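Local atomic coordinates of specific mitochondrial acyl carrier protein (Toxoplasma, PDB entry 3CE7), a protein that probably carries growing acyl chains on a phosphopantetheine arm during mitochondrial fatty acid synthesis, as an acyl carrier protein of the parasite. Residues A[20-25]-A[86-90]; A[28-33]-A[49-55]. Residue numbers count along the deposited sequence, not the author numbering.

Contact 1 of 2, residues A[20-25]-A[86-90]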
ATOM      1  N   VAL A  20      -8.452   3.252   6.471  1.00 15.35           N
ATOM      2  CA  VAL A  20      -7.793   2.711   5.285  1.00 15.22           C
ATOM      3  C   VAL A  20      -6.278   2.617   5.518  1.00 14.93           C
ATOM      4  O   VAL A  20      -5.649   1.627   5.123  1.00 15.65           O
ATOM      5  CB  VAL A  20      -8.139   3.542   4.025  1.00 15.02           C
ATOM      6  CG1 VAL A  20      -7.285   3.127   2.841  1.00 16.03           C
ATOM      7  CG2 VAL A  20      -9.611   3.389   3.680  1.00 15.96           C
ATOM      8  N   THR A  21      -5.692   3.635   6.143  1.00 15.34           N
ATOM      9  CA  THR A  21      -4.251   3.609   6.398  1.00 15.32           C
ATOM     10  C   THR A  21      -3.880   2.470   7.355  1.00 15.22           C
ATOM     11  O   THR A  21      -2.971   1.682   7.077  1.00 15.28           O
ATOM     12  CB  THR A  21      -3.717   4.958   6.927  1.00 15.27           C
ATOM     13  OG1 THR A  21      -4.021   6.007   5.991  1.00 16.31           O
ATOM     14  CG2 THR A  21      -2.201   4.877   7.082  1.00 16.52           C
ATOM     15  N   ASN A  22      -4.614   2.350   8.457  1.00 15.44           N
ATOM     16  CA  ASN A  22      -4.398   1.240   9.391  1.00 16.10           C
ATOM     17  C   ASN A  22      -4.503  -0.119   8.692  1.00 16.28           C
ATOM     18  O   ASN A  22      -3.663  -0.998   8.901  1.00 16.67           O
ATOM     19  CB  ASN A  22      -5.362   1.332  10.586  1.00 16.31           C
ATOM     20  CG  ASN A  22      -4.936   2.388  11.596  1.00 17.26           C
ATOM     21  OD1 ASN A  22      -3.762   2.745  11.665  1.00 19.36           O
ATOM     22  ND2 ASN A  22      -5.892   2.898  12.378  1.00 19.99           N
ATOM     23  N   TYR A  23      -5.511  -0.281   7.831  1.00 16.99           N
ATOM     24  CA  TYR A  23      -5.709  -1.533   7.119  1.00 17.70           C
ATOM     25  C   TYR A  23      -4.535  -1.847   6.195  1.00 17.20           C
ATOM     26  O   TYR A  23      -4.019  -2.980   6.156  1.00 17.06           O
ATOM     27  CB  TYR A  23      -7.014  -1.490   6.313  1.00 18.47           C
ATOM     28  CG  TYR A  23      -7.543  -2.873   6.039  1.00 20.97           C
ATOM     29  CD1 TYR A  23      -8.363  -3.510   6.972  1.00 23.10           C
ATOM     30  CD2 TYR A  23      -7.194  -3.560   4.878  1.00 23.42           C
ATOM     31  CE1 TYR A  23      -8.840  -4.789   6.753  1.00 24.48           C
ATOM     32  CE2 TYR A  23      -7.675  -4.855   4.645  1.00 23.83           C
ATOM     33  CZ  TYR A  23      -8.493  -5.454   5.596  1.00 24.02           C
ATOM     34  OH  TYR A  23      -8.990  -6.733   5.404  1.00 26.15           O
ATOM     35  N   ILE A  24      -4.101  -0.830   5.460  1.00 16.38           N
ATOM     36  CA  ILE A  24      -3.030  -0.987   4.485  1.00 17.01           C
ATOM     37  C   ILE A  24      -1.690  -1.289   5.169  1.00 16.27           C
ATOM     38  O   ILE A  24      -0.914  -2.097   4.670  1.00 17.02           O
ATOM     39  CB  ILE A  24      -2.985   0.228   3.538  1.00 17.16           C
ATOM     40  CG1 ILE A  24      -4.167   0.122   2.562  1.00 18.15           C
ATOM     41  CG2 ILE A  24      -1.634   0.341   2.828  1.00 17.97           C
ATOM     42  CD1 ILE A  24      -4.319   1.258   1.577  1.00 19.78           C
ATOM     43  N   VAL A  25      -1.444  -0.674   6.325  1.00 16.20           N
ATOM     44  CA  VAL A  25      -0.270  -1.033   7.135  1.00 16.27           C
ATOM     45  C   VAL A  25      -0.306  -2.528   7.482  1.00 16.39           C
ATOM     46  O   VAL A  25       0.689  -3.231   7.285  1.00 17.17           O
ATOM     47  CB  VAL A  25      -0.148  -0.162   8.411  1.00 16.71           C
ATOM     48  CG1 VAL A  25       0.938  -0.710   9.365  1.00 17.19           C
ATOM     49  CG2 VAL A  25       0.180   1.271   8.024  1.00 16.78           C
ATOM     50  N   LEU A  86       3.364   3.778   2.059  1.00 15.66           N
ATOM     51  CA  LEU A  86       1.988   3.308   2.259  1.00 15.53           C
ATOM     52  C   LEU A  86       0.996   4.458   2.408  1.00 15.16           C
ATOM     53  O   LEU A  86      -0.157   4.326   2.007  1.00 15.74           O
ATOM     54  CB  LEU A  86       1.880   2.413   3.489  1.00 15.89           C
ATOM     55  CG  LEU A  86       2.661   1.106   3.423  1.00 15.58           C
ATOM     56  CD1 LEU A  86       2.522   0.458   4.769  1.00 15.83           C
ATOM     57  CD2 LEU A  86       2.152   0.195   2.281  1.00 15.79           C
ATOM     58  N   GLN A  87       1.429   5.580   2.988  1.00 15.54           N
ATOM     59  CA  GLN A  87       0.522   6.713   3.106  1.00 16.33           C
ATOM     60  C   GLN A  87       0.028   7.153   1.735  1.00 15.78           C
ATOM     61  O   GLN A  87      -1.149   7.494   1.575  1.00 16.28           O
ATOM     62  CB  GLN A  87       1.167   7.899   3.823  1.00 16.42           C
ATOM     63  CG  GLN A  87       0.158   8.980   4.154  1.00 20.27           C
ATOM     64  CD  GLN A  87      -0.837   8.508   5.184  1.00 24.22           C
ATOM     65  OE1 GLN A  87      -0.493   8.346   6.361  1.00 26.85           O
ATOM     66  NE2 GLN A  87      -2.074   8.249   4.747  1.00 25.63           N
ATOM     67  N   GLU A  88       0.920   7.150   0.749  1.00 16.09           N
ATOM     68  CA  GLU A  88       0.534   7.530  -0.613  1.00 15.70           C
ATOM     69  C   GLU A  88      -0.518   6.581  -1.184  1.00 15.71           C
ATOM     70  O   GLU A  88      -1.456   7.006  -1.864  1.00 15.35           O
ATOM     71  CB  GLU A  88       1.766   7.539  -1.511  1.00 16.32           C
ATOM     72  CG  GLU A  88       2.721   8.696  -1.205  1.00 16.94           C
ATOM     73  CD  GLU A  88       4.047   8.556  -1.924  1.00 19.24           C
ATOM     74  OE1 GLU A  88       4.369   7.433  -2.354  1.00 19.29           O
ATOM     75  OE2 GLU A  88       4.779   9.566  -2.051  1.00 22.81           O
ATOM     76  N   ILE A  89      -0.345   5.288  -0.909  1.00 15.80           N
ATOM     77  CA  ILE A  89      -1.276   4.287  -1.409  1.00 15.99           C
ATOM     78  C   ILE A  89      -2.645   4.475  -0.756  1.00 16.18           C
ATOM     79  O   ILE A  89      -3.675   4.513  -1.458  1.00 16.77           O
ATOM     80  CB  ILE A  89      -0.746   2.857  -1.226  1.00 15.75           C
ATOM     81  CG1 ILE A  89       0.609   2.727  -1.935  1.00 17.11           C
ATOM     82  CG2 ILE A  89      -1.755   1.846  -1.818  1.00 15.74           C
ATOM     83  CD1 ILE A  89       1.258   1.346  -1.846  1.00 16.83           C
ATOM     84  N   ALA A  90      -2.654   4.601   0.575  1.00 15.71           N
ATOM     85  CA  ALA A  90      -3.898   4.858   1.315  1.00 15.94           C
ATOM     86  C   ALA A  90      -4.592   6.123   0.803  1.00 16.14           C
ATOM     87  O   ALA A  90      -5.801   6.132   0.568  1.00 16.63           O
ATOM     88  CB  ALA A  90      -3.627   4.961   2.802  1.00 16.61           C
TER
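Two helices, 17-29 and 86-98, meet here at a steep angle: the short axes of 20-25 and 86-90 approach to 9.2 Å, with 128° between their N-to-C directions, so the pair runs roughly antiparallel but well splayed. Leu86 starts the contact from the first turn of its helix. Its CA-to-CB bond points toward 20-25, and the two branches part: Leu86 CD2 lies 3.8 Å from Ile24 CG2, while Leu86 CD1 lies 4.1 Å from Val25 CG2 and 4.0 Å from Val25 CA. Gln87 begins by pointing away, yet its p chi2 bends the amide back toward helix 17-29, where Gln87 NE2 donates to Thr21 OG1 at 3.2 Å with an N-H...O angle of 144°. Neither polar group depends on this bond alone, since Thr21 OG1 is also bonded to Ile17 O and Gln87 NE2 to Asp91 OD1. Ile89 stands sideways and adds a looser touch, Ile89 CG2 to Ile24 CD1 at 4.3 Å. At Ala90 the backbones come closest, its CA 5.2 Å from that of Thr21, a spacing that the small methyl group permits. Ala90 CB packs 3.4 Å from Thr21 OG1, 4.0 Å from Ile24 CD1 and 4.1 Å from Val20 CG1. Phe63 of helix 57-71 touches Ile24, Leu86 and Ile89, extending the hydrophobic core of this acyl-carrier helical bundle. With 342 Å² buried and one hydrogen bond between the segments, the chemistry implies an association carried mainly by aliphatic packing, with a polar link beside it.

Contact 2 of 2, residues A[28-33]-A[49-55]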
ATOM      1  N   CYS A  28       0.508  -4.646   4.461  1.00 17.26           N
ATOM      2  CA  CYS A  28       1.915  -4.545   4.115  1.00 17.55           C
ATOM      3  C   CYS A  28       2.745  -5.445   5.019  1.00 17.31           C
ATOM      4  O   CYS A  28       3.699  -6.068   4.563  1.00 16.89           O
ATOM      5  CB  CYS A  28       2.393  -3.108   4.252  1.00 16.94           C
ATOM      6  SG  CYS A  28       4.167  -2.897   3.851  1.00 18.36           S
ATOM      7  N   GLN A  29       2.372  -5.509   6.294  1.00 17.69           N
ATOM      8  CA  GLN A  29       3.117  -6.313   7.264  1.00 18.41           C
ATOM      9  C   GLN A  29       3.208  -7.786   6.870  1.00 19.13           C
ATOM     10  O   GLN A  29       4.185  -8.454   7.198  1.00 19.42           O
ATOM     11  CB  GLN A  29       2.533  -6.146   8.670  1.00 18.42           C
ATOM     12  CG  GLN A  29       2.892  -4.782   9.285  1.00 18.24           C
ATOM     13  CD  GLN A  29       2.097  -4.452  10.542  1.00 19.10           C
ATOM     14  OE1 GLN A  29       1.009  -4.976  10.769  1.00 22.88           O
ATOM     15  NE2 GLN A  29       2.644  -3.556  11.362  1.00 19.72           N
ATOM     16  N   LYS A  30       2.204  -8.281   6.145  1.00 19.98           N
ATOM     17  CA  LYS A  30       2.197  -9.684   5.714  1.00 20.88           C
ATOM     18  C   LYS A  30       3.302  -9.972   4.691  1.00 21.13           C
ATOM     19  O   LYS A  30       3.718 -11.123   4.518  1.00 22.21           O
ATOM     20  CB  LYS A  30       0.832 -10.082   5.132  1.00 21.56           C
ATOM     21  CG  LYS A  30      -0.387  -9.675   5.961  1.00 23.91           C
ATOM     22  CD  LYS A  30      -0.492 -10.415   7.281  1.00 27.30           C
ATOM     23  CE  LYS A  30      -1.882 -10.234   7.890  1.00 29.53           C
ATOM     24  NZ  LYS A  30      -1.847 -10.368   9.373  1.00 31.43           N
ATOM     25  N   PHE A  31       3.784  -8.924   4.026  1.00 20.46           N
ATOM     26  CA  PHE A  31       4.862  -9.051   3.043  1.00 20.66           C
ATOM     27  C   PHE A  31       6.237  -9.115   3.709  1.00 21.08           C
ATOM     28  O   PHE A  31       7.226  -9.476   3.068  1.00 21.82           O
ATOM     29  CB  PHE A  31       4.859  -7.860   2.087  1.00 20.81           C
ATOM     30  CG  PHE A  31       3.853  -7.955   0.964  1.00 19.82           C
ATOM     31  CD1 PHE A  31       2.482  -8.014   1.228  1.00 21.04           C
ATOM     32  CD2 PHE A  31       4.282  -7.924  -0.361  1.00 21.97           C
ATOM     33  CE1 PHE A  31       1.558  -8.075   0.186  1.00 20.58           C
ATOM     34  CE2 PHE A  31       3.368  -7.988  -1.410  1.00 22.36           C
ATOM     35  CZ  PHE A  31       1.995  -8.063  -1.126  1.00 21.61           C
ATOM     36  N   LEU A  32       6.302  -8.751   4.988  1.00 21.47           N
ATOM     37  CA  LEU A  32       7.586  -8.411   5.590  1.00 22.04           C
ATOM     38  C   LEU A  32       8.181  -9.493   6.473  1.00 23.36           C
ATOM     39  O   LEU A  32       7.486 -10.373   6.985  1.00 23.99           O
ATOM     40  CB  LEU A  32       7.481  -7.094   6.376  1.00 21.20           C
ATOM     41  CG  LEU A  32       6.947  -5.882   5.600  1.00 19.70           C
ATOM     42  CD1 LEU A  32       6.939  -4.631   6.484  1.00 19.13           C
ATOM     43  CD2 LEU A  32       7.726  -5.641   4.325  1.00 20.34           C
ATOM     44  N   GLN A  33       9.496  -9.399   6.633  1.00 24.75           N
ATOM     45  CA  GLN A  33      10.233 -10.259   7.542  0.50 25.48           C
ATOM     46  C   GLN A  33       9.722 -10.007   8.955  1.00 25.85           C
ATOM     47  O   GLN A  33       9.417  -8.867   9.317  1.00 25.24           O
ATOM     48  CB  GLN A  33      11.738  -9.962   7.436  0.50 25.87           C
ATOM     49  CG  GLN A  33      12.654 -10.831   8.306  0.50 26.79           C
ATOM     50  CD  GLN A  33      12.562 -12.319   7.981  0.50 27.86           C
ATOM     51  OE1 GLN A  33      12.294 -13.138   8.859  0.50 29.28           O
ATOM     52  NE2 GLN A  33      12.771 -12.671   6.714  0.50 29.37           N
ATOM     53  N   THR A  49      11.658  -7.817   3.157  1.00 26.96           N
ATOM     54  CA  THR A  49      10.544  -8.739   2.892  1.00 28.24           C
ATOM     55  C   THR A  49      10.822 -10.146   3.428  1.00 29.74           C
ATOM     56  O   THR A  49      11.924 -10.426   3.908  1.00 29.67           O
ATOM     57  CB  THR A  49      10.226  -8.814   1.386  1.00 28.13           C
ATOM     58  OG1 THR A  49      11.302  -9.469   0.694  1.00 28.21           O
ATOM     59  CG2 THR A  49      10.011  -7.418   0.804  1.00 28.40           C
ATOM     60  N   ARG A  50       9.816 -11.019   3.344  1.00 31.42           N
ATOM     61  CA  ARG A  50       9.918 -12.418   3.790  1.00 33.60           C
ATOM     62  C   ARG A  50      11.092 -13.146   3.145  1.00 34.32           C
ATOM     63  O   ARG A  50      11.575 -14.155   3.672  1.00 35.15           O
ATOM     64  CB  ARG A  50       8.633 -13.181   3.454  1.00 33.86           C
ATOM     65  CG  ARG A  50       7.378 -12.687   4.155  1.00 36.09           C
ATOM     66  CD  ARG A  50       7.262 -13.215   5.573  1.00 38.58           C
ATOM     67  NE  ARG A  50       5.942 -12.932   6.134  1.00 40.36           N
ATOM     68  CZ  ARG A  50       5.009 -13.850   6.385  1.00 41.68           C
ATOM     69  NH1 ARG A  50       5.243 -15.139   6.145  1.00 42.07           N
ATOM     70  NH2 ARG A  50       3.841 -13.478   6.892  1.00 41.94           N
ATOM     71  N   GLU A  51      11.531 -12.624   2.001  1.00 35.16           N
ATOM     72  CA  GLU A  51      12.617 -13.197   1.209  1.00 35.80           C
ATOM     73  C   GLU A  51      13.995 -12.730   1.658  1.00 35.70           C
ATOM     74  O   GLU A  51      14.988 -13.012   0.976  1.00 36.19           O
ATOM     75  CB  GLU A  51      12.443 -12.818  -0.261  1.00 36.03           C
ATOM     76  CG  GLU A  51      11.125 -13.232  -0.871  1.00 38.07           C
ATOM     77  CD  GLU A  51      11.008 -12.815  -2.321  1.00 40.79           C
ATOM     78  OE1 GLU A  51      12.031 -12.863  -3.034  1.00 42.80           O
ATOM     79  OE2 GLU A  51       9.893 -12.441  -2.748  1.00 41.90           O
ATOM     80  N   ASP A  52      14.037 -12.025   2.796  1.00 35.29           N
ATOM     81  CA  ASP A  52      15.258 -11.420   3.343  0.50 34.85           C
ATOM     82  C   ASP A  52      16.027 -10.596   2.308  1.00 34.36           C
ATOM     83  O   ASP A  52      17.265 -10.587   2.267  1.00 34.74           O
ATOM     84  CB  ASP A  52      16.149 -12.473   4.024  0.50 35.14           C
ATOM     85  CG  ASP A  52      15.571 -12.967   5.350  0.50 35.48           C
ATOM     86  OD1 ASP A  52      14.339 -12.885   5.548  0.50 35.74           O
ATOM     87  OD2 ASP A  52      16.356 -13.444   6.199  0.50 35.97           O
ATOM     88  N   ARG A  53      15.267  -9.895   1.469  1.00 32.86           N
ATOM     89  CA  ARG A  53      15.794  -8.921   0.527  1.00 31.42           C
ATOM     90  C   ARG A  53      14.983  -7.648   0.745  1.00 29.86           C
ATOM     91  O   ARG A  53      13.915  -7.694   1.365  1.00 29.91           O
ATOM     92  CB  ARG A  53      15.650  -9.412  -0.922  1.00 31.53           C
ATOM     93  CG  ARG A  53      14.211  -9.565  -1.409  1.00 32.60           C
ATOM     94  CD  ARG A  53      14.145 -10.230  -2.777  0.50 32.43           C
ATOM     95  NE  ARG A  53      14.392  -9.290  -3.871  0.50 34.38           N
ATOM     96  CZ  ARG A  53      14.693  -9.647  -5.118  0.50 35.21           C
ATOM     97  NH1 ARG A  53      14.898  -8.718  -6.045  0.50 35.73           N
ATOM     98  NH2 ARG A  53      14.796 -10.931  -5.444  0.50 35.16           N
ATOM     99  N   LEU A  54      15.477  -6.522   0.248  1.00 28.25           N
ATOM    100  CA  LEU A  54      14.715  -5.283   0.333  1.00 26.52           C
ATOM    101  C   LEU A  54      13.554  -5.277  -0.663  1.00 25.09           C
ATOM    102  O   LEU A  54      13.658  -5.801  -1.776  1.00 24.44           O
ATOM    103  CB  LEU A  54      15.615  -4.061   0.137  1.00 27.58           C
ATOM    104  CG  LEU A  54      16.727  -3.877   1.181  1.00 27.92           C
ATOM    105  CD1 LEU A  54      17.533  -2.630   0.882  1.00 29.33           C
ATOM    106  CD2 LEU A  54      16.180  -3.822   2.604  1.00 29.70           C
ATOM    107  N   TRP A  55      12.446  -4.688  -0.232  1.00 23.26           N
ATOM    108  CA  TRP A  55      11.270  -4.468  -1.064  1.00 22.18           C
ATOM    109  C   TRP A  55      11.666  -3.846  -2.400  1.00 21.77           C
ATOM    110  O   TRP A  55      12.456  -2.899  -2.438  1.00 22.22           O
ATOM    111  CB  TRP A  55      10.360  -3.504  -0.308  1.00 21.49           C
ATOM    112  CG  TRP A  55       9.035  -3.182  -0.941  1.00 20.93           C
ATOM    113  CD1 TRP A  55       8.803  -2.440  -2.067  1.00 21.06           C
ATOM    114  CD2 TRP A  55       7.757  -3.565  -0.435  1.00 21.09           C
ATOM    115  NE1 TRP A  55       7.439  -2.353  -2.305  1.00 19.91           N
ATOM    116  CE2 TRP A  55       6.778  -3.025  -1.311  1.00 21.15           C
ATOM    117  CE3 TRP A  55       7.339  -4.305   0.680  1.00 20.30           C
ATOM    118  CZ2 TRP A  55       5.401  -3.224  -1.114  1.00 19.83           C
ATOM    119  CZ3 TRP A  55       5.963  -4.507   0.876  1.00 20.89           C
ATOM    120  CH2 TRP A  55       5.014  -3.961  -0.022  1.00 20.49           C
TER
HETATM  121  O   HOH W   1       4.978 -10.838   8.510  1.00 41.18           O
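Phe31 O accepts the firmest bond between these segments, from Arg50 N at 3.0 Å (150° at the hydrogen), and Thr49 CA approaches the same Phe31 O to 3.4 Å in a CA-H...O contact. The backbones form a single bridge, Leu32 with Thr49, whose CA atoms are 4.0 Å apart. Leu32 O takes a weak bond from Arg50 NE (3.1 Å, 121°) and a second hydrogen bond from water 1 at 3.0 Å; that water also donates to Gln29 O at 2.8 Å and weakly accepts from Arg50 NH2 at 3.3 Å. Arg50 thus reaches Phe31 O firmly through its backbone N, and Leu32 O and, through water 1, Gln29 O only weakly through its side chain. Each segment is turned on itself: Leu32 N bonds Gln29 O at 3.1 Å and Asp52 N bonds Thr49 O at 2.9 Å, both across type I turns, while Thr49 N is satisfied by Arg53 O at 2.9 Å. Apart from these polar groups, Trp55 CZ3 lies 3.8 Å from Cys28 SG and 3.7 Å from Phe31 CB, and Leu32 CD2 meets the indole edge at Trp55 CE3, 3.9 Å away. Trp55 NE1 is bonded to Thr60 OG1, and Phe31 stacks edge-to-face on Phe63, so the end of helix 17-29 and the loop leading into helix 57-71 are packed together against that second helix.

Both contacts use helix 17-29: contact 1 its middle, contact 2 its C-terminal end and the residues that follow. Along the chain the order is 20-25, 28-33, 49-55, 86-90, so contact 2 falls within the span that contact 1 bridges. Their centres lie about 16 Å apart, about 6 Å and 13 Å respectively from the centre of the chain, which separates a buried helix pair from a partly exposed loop closure. They still touch, Leu86 CD1 to Cys28 CB at 3.6 Å, and Phe63 of helix 57-71 meets residues of both. Together they join the first helix to the last and to the long loop before helix 57-71, within one acyl-carrier domain.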